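PDB 5JBD: inactive glucansucrase, which is an inactive member of glycoside hydrolase family 70, with a circularly permuted TIM barrel and a bound calcium ion. Local coordinates for residues E259-L262 and K267-G270; T664-H669 and G727-N732; N732-L737 and L742-D747. All coordinates share one frame; numbering follows the deposited sequence.

Interaction 1 (E259-L262 and K267-G270)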
loop_
_atom_site.group_PDB
_atom_site.type_symbol
_atom_site.label_atom_id
_atom_site.label_comp_id
_atom_site.label_asym_id
_atom_site.label_seq_id
_atom_site.Cartn_x
_atom_site.Cartn_y
_atom_site.Cartn_z
ATOM N N GLU A 259 10.279 7.953 12.281
ATOM C CA GLU A 259 11.440 8.004 11.385
ATOM C C GLU A 259 12.749 7.832 12.148
ATOM O O GLU A 259 13.606 7.042 11.743
ATOM C CB GLU A 259 11.428 9.311 10.593
ATOM C CG GLU A 259 10.285 9.385 9.578
ATOM C CD GLU A 259 9.845 10.796 9.239
ATOM O OE1 GLU A 259 10.627 11.741 9.470
ATOM O OE2 GLU A 259 8.695 10.966 8.766
ATOM N N TYR A 260 12.863 8.518 13.292
ATOM C CA TYR A 260 14.045 8.408 14.135
ATOM C C TYR A 260 14.238 6.957 14.616
ATOM O O TYR A 260 15.360 6.439 14.624
ATOM C CB TYR A 260 13.974 9.390 15.323
ATOM C CG TYR A 260 15.172 9.295 16.244
ATOM C CD1 TYR A 260 16.386 9.904 15.919
ATOM C CD2 TYR A 260 15.108 8.546 17.417
ATOM C CE1 TYR A 260 17.493 9.783 16.746
ATOM C CE2 TYR A 260 16.203 8.428 18.257
ATOM C CZ TYR A 260 17.384 9.040 17.925
ATOM O OH TYR A 260 18.454 8.902 18.777
ATOM N N PHE A 261 13.137 6.305 14.983
ATOM C CA PHE A 261 13.151 4.900 15.420
ATOM C C PHE A 261 13.680 3.971 14.334
ATOM O O PHE A 261 14.598 3.177 14.560
ATOM C CB PHE A 261 11.727 4.493 15.826
ATOM C CG PHE A 261 11.555 3.038 16.184
ATOM C CD1 PHE A 261 11.926 2.563 17.435
ATOM C CD2 PHE A 261 10.954 2.156 15.286
ATOM C CE1 PHE A 261 11.736 1.227 17.778
ATOM C CE2 PHE A 261 10.753 0.825 15.627
ATOM C CZ PHE A 261 11.154 0.357 16.872
ATOM N N LEU A 262 13.120 4.096 13.140
ATOM C CA LEU A 262 13.523 3.242 12.018
ATOM C C LEU A 262 14.981 3.483 11.600
ATOM O O LEU A 262 15.697 2.533 11.293
ATOM C CB LEU A 262 12.568 3.414 10.844
ATOM C CG LEU A 262 11.139 2.916 11.110
ATOM C CD1 LEU A 262 10.225 3.400 10.015
ATOM C CD2 LEU A 262 11.072 1.395 11.248
ATOM N N LYS A 267 19.896 -0.404 17.256
ATOM C CA LYS A 267 20.447 0.240 18.463
ATOM C C LYS A 267 19.374 0.443 19.513
ATOM O O LYS A 267 19.585 0.148 20.670
ATOM C CB LYS A 267 21.103 1.584 18.131
ATOM C CG LYS A 267 22.461 1.410 17.486
ATOM C CD LYS A 267 23.285 2.664 17.344
ATOM C CE LYS A 267 24.722 2.320 16.934
ATOM N NZ LYS A 267 25.531 3.504 16.543
ATOM N N LEU A 268 18.214 0.919 19.081
ATOM C CA LEU A 268 17.129 1.230 19.994
ATOM C C LEU A 268 16.402 0.006 20.564
ATOM O O LEU A 268 15.812 0.097 21.634
ATOM C CB LEU A 268 16.132 2.160 19.316
ATOM C CG LEU A 268 16.674 3.555 19.011
ATOM C CD1 LEU A 268 15.646 4.325 18.214
ATOM C CD2 LEU A 268 17.057 4.292 20.296
ATOM N N MET A 269 16.453 -1.127 19.862
ATOM C CA MET A 269 15.847 -2.380 20.356
ATOM C C MET A 269 16.816 -3.264 21.134
ATOM O O MET A 269 16.395 -4.241 21.744
ATOM C CB MET A 269 15.278 -3.192 19.187
ATOM C CG MET A 269 14.071 -2.550 18.516
ATOM S SD MET A 269 12.685 -2.206 19.630
ATOM C CE MET A 269 12.288 -3.873 20.175
ATOM N N GLY A 270 18.103 -2.922 21.127
ATOM C CA GLY A 270 19.133 -3.804 21.661
ATOM C C GLY A 270 19.355 -5.039 20.796
ATOM O O GLY A 270 19.831 -6.063 21.280
#
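Phe261 and Leu268 mark the closest backbone approach of the two segments, with their CA atoms 7.1 Å apart. Residues 259-262 lie near the C-terminal end of helix 249-263, while 267-269 end the short helix 265-269, and Gly270 follows with positive phi. No hydrogen bond joins the segments. The 188 Å² they bury together comes from Tyr260, Phe261, Leu268 and Met269.

One methyl group does most of the joining. Leu268 points toward the other helix, and its CD1 lies 3.8 Å from Phe261 CA, so that it meets backbone before ring. The same methyl is 4.1 Å from Tyr260 CE2 and 4.2 Å from Phe261 CD1, approaching both rings obliquely. In both aromatic residues CG is anti to the backbone N, with chi1 of 179° in Tyr260 and 175° in Phe261, which carries the rings nearer to the second helix than their CB directions would suggest.

Met269 adds a different kind of contact. Its chain folds at chi2 and chi3, and SD comes to 4.0 Å from Phe261 CE1 and 4.1 Å from Phe261 CZ. Measured to the centroid of the Phe261 ring, SD is 5.2 Å away and 79° off the ring normal, which places the sulfur beside the ring's edge rather than over a face. Further aromatic rings surround the contact: Tyr713, Tyr800 and Tyr265 meet Phe261, while Tyr804 meets Tyr260 and touches Phe261 and Leu268.

Two consecutive helices, joined by a tight turn, thus pack beside the TIM barrel, whose strand 279-282 touches helix 249-263 through Phe280; between them, Phe261 and Met269 form an edge-on Met-aromatic contact.

Interaction 2 (T664-H669 and G727-N732)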
loop_
_atom_site.group_PDB
_atom_site.type_symbol
_atom_site.label_atom_id
_atom_site.label_comp_id
_atom_site.label_asym_id
_atom_site.label_seq_id
_atom_site.Cartn_x
_atom_site.Cartn_y
_atom_site.Cartn_z
ATOM N N THR A 664 7.689 -21.571 5.263
ATOM C CA THR A 664 7.437 -22.934 5.753
ATOM C C THR A 664 8.413 -23.374 6.854
ATOM O O THR A 664 8.228 -24.436 7.451
ATOM C CB THR A 664 7.485 -23.937 4.584
ATOM O OG1 THR A 664 8.642 -23.685 3.770
ATOM C CG2 THR A 664 6.231 -23.800 3.732
ATOM N N SER A 665 9.451 -22.576 7.105
ATOM C CA SER A 665 10.406 -22.834 8.173
ATOM C C SER A 665 11.068 -21.524 8.584
ATOM O O SER A 665 10.892 -20.492 7.922
ATOM C CB SER A 665 11.480 -23.811 7.707
ATOM O OG SER A 665 12.279 -23.237 6.686
ATOM N N VAL A 666 11.847 -21.582 9.662
ATOM C CA VAL A 666 12.641 -20.431 10.105
ATOM C C VAL A 666 13.718 -20.094 9.065
ATOM O O VAL A 666 13.924 -18.921 8.753
ATOM C CB VAL A 666 13.266 -20.663 11.512
ATOM C CG1 VAL A 666 14.312 -19.599 11.851
ATOM C CG2 VAL A 666 12.166 -20.689 12.567
ATOM N N GLU A 667 14.393 -21.115 8.538
ATOM C CA GLU A 667 15.400 -20.925 7.492
ATOM C C GLU A 667 14.836 -20.179 6.268
ATOM O O GLU A 667 15.546 -19.388 5.650
ATOM C CB GLU A 667 15.995 -22.276 7.085
ATOM C CG GLU A 667 17.099 -22.216 6.025
ATOM C CD GLU A 667 17.723 -23.584 5.742
ATOM O OE1 GLU A 667 17.998 -24.328 6.705
ATOM O OE2 GLU A 667 17.935 -23.918 4.557
ATOM N N ASN A 668 13.565 -20.422 5.944
ATOM C CA ASN A 668 12.897 -19.806 4.781
ATOM C C ASN A 668 12.318 -18.401 5.034
ATOM O O ASN A 668 11.741 -17.811 4.114
ATOM C CB ASN A 668 11.799 -20.733 4.224
ATOM C CG ASN A 668 12.354 -21.906 3.428
ATOM O OD1 ASN A 668 13.531 -21.950 3.083
ATOM N ND2 ASN A 668 11.496 -22.870 3.135
ATOM N N HIS A 669 12.460 -17.868 6.252
ATOM C CA HIS A 669 12.139 -16.467 6.510
ATOM C C HIS A 669 12.930 -15.610 5.533
ATOM O O HIS A 669 14.140 -15.766 5.411
ATOM C CB HIS A 669 12.526 -16.050 7.934
ATOM C CG HIS A 669 11.628 -16.594 9.005
ATOM N ND1 HIS A 669 11.727 -16.195 10.321
ATOM C CD2 HIS A 669 10.620 -17.496 8.961
ATOM C CE1 HIS A 669 10.809 -16.813 11.039
ATOM N NE2 HIS A 669 10.121 -17.607 10.235
ATOM N N GLY A 727 12.037 -9.174 14.356
ATOM C CA GLY A 727 12.802 -7.942 14.441
ATOM C C GLY A 727 14.288 -8.200 14.615
ATOM O O GLY A 727 15.118 -7.476 14.044
ATOM N N GLU A 728 14.626 -9.226 15.404
ATOM C CA GLU A 728 16.027 -9.608 15.614
ATOM C C GLU A 728 16.657 -10.053 14.297
ATOM O O GLU A 728 17.788 -9.693 13.978
ATOM C CB GLU A 728 16.170 -10.762 16.626
ATOM C CG GLU A 728 17.475 -10.753 17.358
ATOM C CD GLU A 728 17.585 -11.868 18.386
ATOM O OE1 GLU A 728 16.724 -11.972 19.292
ATOM O OE2 GLU A 728 18.543 -12.639 18.282
ATOM N N GLU A 729 15.918 -10.862 13.551
ATOM C CA GLU A 729 16.368 -11.306 12.225
ATOM C C GLU A 729 16.555 -10.109 11.268
ATOM O O GLU A 729 17.590 -9.995 10.616
ATOM C CB GLU A 729 15.391 -12.331 11.655
ATOM C CG GLU A 729 15.530 -13.720 12.273
ATOM C CD GLU A 729 14.400 -14.665 11.917
ATOM O OE1 GLU A 729 13.346 -14.202 11.406
ATOM O OE2 GLU A 729 14.555 -15.889 12.167
ATOM N N LEU A 730 15.570 -9.209 11.239
ATOM C CA LEU A 730 15.653 -7.980 10.441
ATOM C C LEU A 730 16.944 -7.195 10.725
ATOM O O LEU A 730 17.674 -6.820 9.799
ATOM C CB LEU A 730 14.434 -7.081 10.681
ATOM C CG LEU A 730 14.442 -5.689 10.018
ATOM C CD1 LEU A 730 14.646 -5.786 8.515
ATOM C CD2 LEU A 730 13.150 -4.951 10.307
ATOM N N ALA A 731 17.235 -6.963 12.002
ATOM C CA ALA A 731 18.444 -6.217 12.366
ATOM C C ALA A 731 19.734 -6.905 11.913
ATOM O O ALA A 731 20.661 -6.236 11.439
ATOM C CB ALA A 731 18.486 -5.955 13.864
ATOM N N ASN A 732 19.801 -8.232 12.064
ATOM C CA ASN A 732 20.948 -8.998 11.562
ATOM C C ASN A 732 21.031 -8.960 10.038
ATOM O O ASN A 732 22.123 -8.881 9.488
ATOM C CB ASN A 732 20.899 -10.455 12.039
ATOM C CG ASN A 732 21.348 -10.613 13.481
ATOM O OD1 ASN A 732 22.223 -9.881 13.984
ATOM N ND2 ASN A 732 20.758 -11.570 14.154
#
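His669 and Glu729 form a His-carboxylate hydrogen bond that ties the loop before helix 670-676 to the start of helix 727-739. Their CA atoms, the nearest pair across the segments, are still 8.8 Å apart, so the link is made by side chains alone.

The polar contact runs from His669 ND1 to Glu729 OE1, 2.8 Å long and nearly straight at 170°. OE1 lies in the ring plane of His669 and accepts the hydrogen bond through its syn lone pair, while the ring and carboxylate planes stand 79° apart. Glu729 reaches across with its chain extended beyond CG. Both carboxylate oxygens have further donors: Ser726 N bonds to OE1 and Asn672 ND2 to OE2, which should fix the rotation of the group.

Van der Waals contact adds little: the Val666 CG1 methyl lies 3.7 Å from Glu729 OE2. Within the loop, Val666 CA sits over one face of the His669 ring, toward its rim.

Hydrogen bonds within the loop set its shape. A type I turn from Val666 to His669 is closed by His669 N to Val666 O, and His669 also occupies the N-cap position of the following helix. Ser665 OG accepts from Asn668 N at 3.2 Å, an ST motif. The Asn668 amide reaches back along the loop, where ND2 donates to Thr664 OG1 at 3.0 Å, with the hydroxyl oxygen close to the amide plane.

Interaction 3 (N732-L737 and L742-D747)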
loop_
_atom_site.group_PDB
_atom_site.type_symbol
_atom_site.label_atom_id
_atom_site.label_comp_id
_atom_site.label_asym_id
_atom_site.label_seq_id
_atom_site.Cartn_x
_atom_site.Cartn_y
_atom_site.Cartn_z
ATOM N N ASN A 732 19.801 -8.232 12.064
ATOM C CA ASN A 732 20.948 -8.998 11.562
ATOM C C ASN A 732 21.031 -8.960 10.038
ATOM O O ASN A 732 22.123 -8.881 9.488
ATOM C CB ASN A 732 20.899 -10.455 12.039
ATOM C CG ASN A 732 21.348 -10.613 13.481
ATOM O OD1 ASN A 732 22.223 -9.881 13.984
ATOM N ND2 ASN A 732 20.758 -11.570 14.154
ATOM N N THR A 733 19.875 -8.982 9.370
ATOM C CA THR A 733 19.823 -8.887 7.908
ATOM C C THR A 733 20.329 -7.532 7.410
ATOM O O THR A 733 21.125 -7.472 6.471
ATOM C CB THR A 733 18.397 -9.169 7.387
ATOM O OG1 THR A 733 17.992 -10.468 7.839
ATOM C CG2 THR A 733 18.337 -9.120 5.865
ATOM N N ILE A 734 19.898 -6.451 8.065
ATOM C CA ILE A 734 20.376 -5.108 7.706
ATOM C C ILE A 734 21.901 -5.031 7.857
ATOM O O ILE A 734 22.594 -4.494 6.980
ATOM C CB ILE A 734 19.671 -4.009 8.522
ATOM C CG1 ILE A 734 18.195 -3.945 8.126
ATOM C CG2 ILE A 734 20.329 -2.646 8.284
ATOM C CD1 ILE A 734 17.326 -3.167 9.076
ATOM N N ALA A 735 22.415 -5.581 8.955
ATOM C CA ALA A 735 23.869 -5.596 9.217
ATOM C C ALA A 735 24.631 -6.384 8.156
ATOM O O ALA A 735 25.702 -5.957 7.711
ATOM C CB ALA A 735 24.162 -6.155 10.594
ATOM N N ALA A 736 24.070 -7.528 7.755
ATOM C CA ALA A 736 24.665 -8.343 6.688
ATOM C C ALA A 736 24.717 -7.595 5.348
ATOM O O ALA A 736 25.730 -7.640 4.655
ATOM C CB ALA A 736 23.914 -9.662 6.538
ATOM N N LEU A 737 23.647 -6.886 5.006
ATOM C CA LEU A 737 23.639 -6.061 3.795
ATOM C C LEU A 737 24.656 -4.918 3.901
ATOM O O LEU A 737 25.374 -4.636 2.946
ATOM C CB LEU A 737 22.238 -5.513 3.521
ATOM C CG LEU A 737 21.196 -6.587 3.166
ATOM C CD1 LEU A 737 19.793 -6.026 3.236
ATOM C CD2 LEU A 737 21.458 -7.181 1.786
ATOM N N LEU A 742 26.031 -2.419 0.921
ATOM C CA LEU A 742 24.752 -1.809 0.514
ATOM C C LEU A 742 24.239 -0.856 1.575
ATOM O O LEU A 742 24.625 -0.947 2.753
ATOM C CB LEU A 742 23.669 -2.887 0.297
ATOM C CG LEU A 742 23.722 -3.634 -1.039
ATOM C CD1 LEU A 742 24.934 -4.539 -1.115
ATOM C CD2 LEU A 742 22.443 -4.422 -1.297
ATOM N N LYS A 743 23.342 0.030 1.161
ATOM C CA LYS A 743 22.494 0.782 2.079
ATOM C C LYS A 743 21.099 0.216 1.968
ATOM O O LYS A 743 20.757 -0.394 0.948
ATOM C CB LYS A 743 22.494 2.277 1.744
ATOM C CG LYS A 743 23.875 2.937 1.847
ATOM C CD LYS A 743 24.389 2.984 3.273
ATOM C CE LYS A 743 25.663 3.823 3.358
ATOM N NZ LYS A 743 26.855 2.983 3.163
ATOM N N VAL A 744 20.307 0.402 3.021
ATOM C CA VAL A 744 19.000 -0.237 3.143
ATOM C C VAL A 744 17.909 0.787 3.458
ATOM O O VAL A 744 18.057 1.590 4.387
ATOM C CB VAL A 744 19.022 -1.302 4.268
ATOM C CG1 VAL A 744 17.771 -2.178 4.208
ATOM C CG2 VAL A 744 20.281 -2.164 4.196
ATOM N N GLN A 745 16.799 0.734 2.726
ATOM C CA GLN A 745 15.647 1.605 2.986
ATOM C C GLN A 745 14.455 0.820 3.497
ATOM O O GLN A 745 14.260 -0.335 3.130
ATOM C CB GLN A 745 15.238 2.384 1.736
ATOM C CG GLN A 745 16.296 3.370 1.247
ATOM C CD GLN A 745 17.401 2.739 0.403
ATOM O OE1 GLN A 745 17.159 1.819 -0.382
ATOM N NE2 GLN A 745 18.630 3.225 0.577
ATOM N N GLU A 746 13.658 1.449 4.353
ATOM C CA GLU A 746 12.395 0.859 4.818
ATOM C C GLU A 746 11.254 1.587 4.151
ATOM O O GLU A 746 11.285 2.805 3.979
ATOM C CB GLU A 746 12.250 0.950 6.355
ATOM C CG GLU A 746 10.877 0.593 6.932
ATOM C CD GLU A 746 10.416 -0.851 6.706
ATOM O OE1 GLU A 746 10.834 -1.512 5.713
ATOM O OE2 GLU A 746 9.580 -1.315 7.525
ATOM N N ASP A 747 10.262 0.807 3.759
ATOM C CA ASP A 747 8.991 1.293 3.262
ATOM C C ASP A 747 8.235 1.877 4.446
ATOM O O ASP A 747 7.760 1.130 5.299
ATOM C CB ASP A 747 8.213 0.108 2.657
ATOM C CG ASP A 747 7.244 0.513 1.575
ATOM O OD1 ASP A 747 6.617 1.579 1.711
ATOM O OD2 ASP A 747 7.110 -0.262 0.579
#
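A helix-to-strand junction of the barrel brings Leu737 and Ile734, on helix 727-739, against Leu742, just before strand 743-748, and Val744 within it. The chain turns back sharply between them: the CA atoms of Leu737 and Leu742 are 5.5 Å apart, against 6.8 Å for Ile734 and Val744. Across the narrower end, Leu742 N donates to Leu737 O over 3.1 Å, with an N-H...O angle of 157°.

This is the second half of a beta-alpha-beta crossover, because strand 688-691, which precedes the helix, lies parallel to and directly beside 743-748 in the barrel sheet. Phe689 of that strand touches both Leu737 and Leu742.

The apolar layer centres on Val744 CG2. This methyl is 3.9 Å from Leu737 CB, 4.0 Å from Leu737 CD1 and 4.1 Å from Ile734 CG2, so one branch contacts residues a helical turn apart. Ile734 presents CG2, which is anti to the backbone N, while its longer branch CG1 lies beside that N (chi1 -67°). Leu737 and Val744 run at about a right angle to each other. Leu737 CD2 and Leu742 CD2 make a looser contact at 4.3 Å.

Overall arrangement
Along the chain the contacts follow in series, interaction 1 first and interactions 2 and 3 much later, yet all lie on the same side of the chain's centre. Interactions 2 and 3 share Asn732 and helix 727-739, with centres about 13 Å apart: one ties the helix's start to a loop, the other packs its later turns on strand 743-748. Interaction 1 is centred about 13 Å from interaction 3 and touches it through Leu262 CD1 and Glu746 CG, 4.2 Å apart. Strand 743-748 also pairs in parallel with strand 279-282, so late and early parts of the chain supply neighbouring strands of one barrel, as expected of the circularly permuted family. Asn751, shortly after this strand, binds calcium.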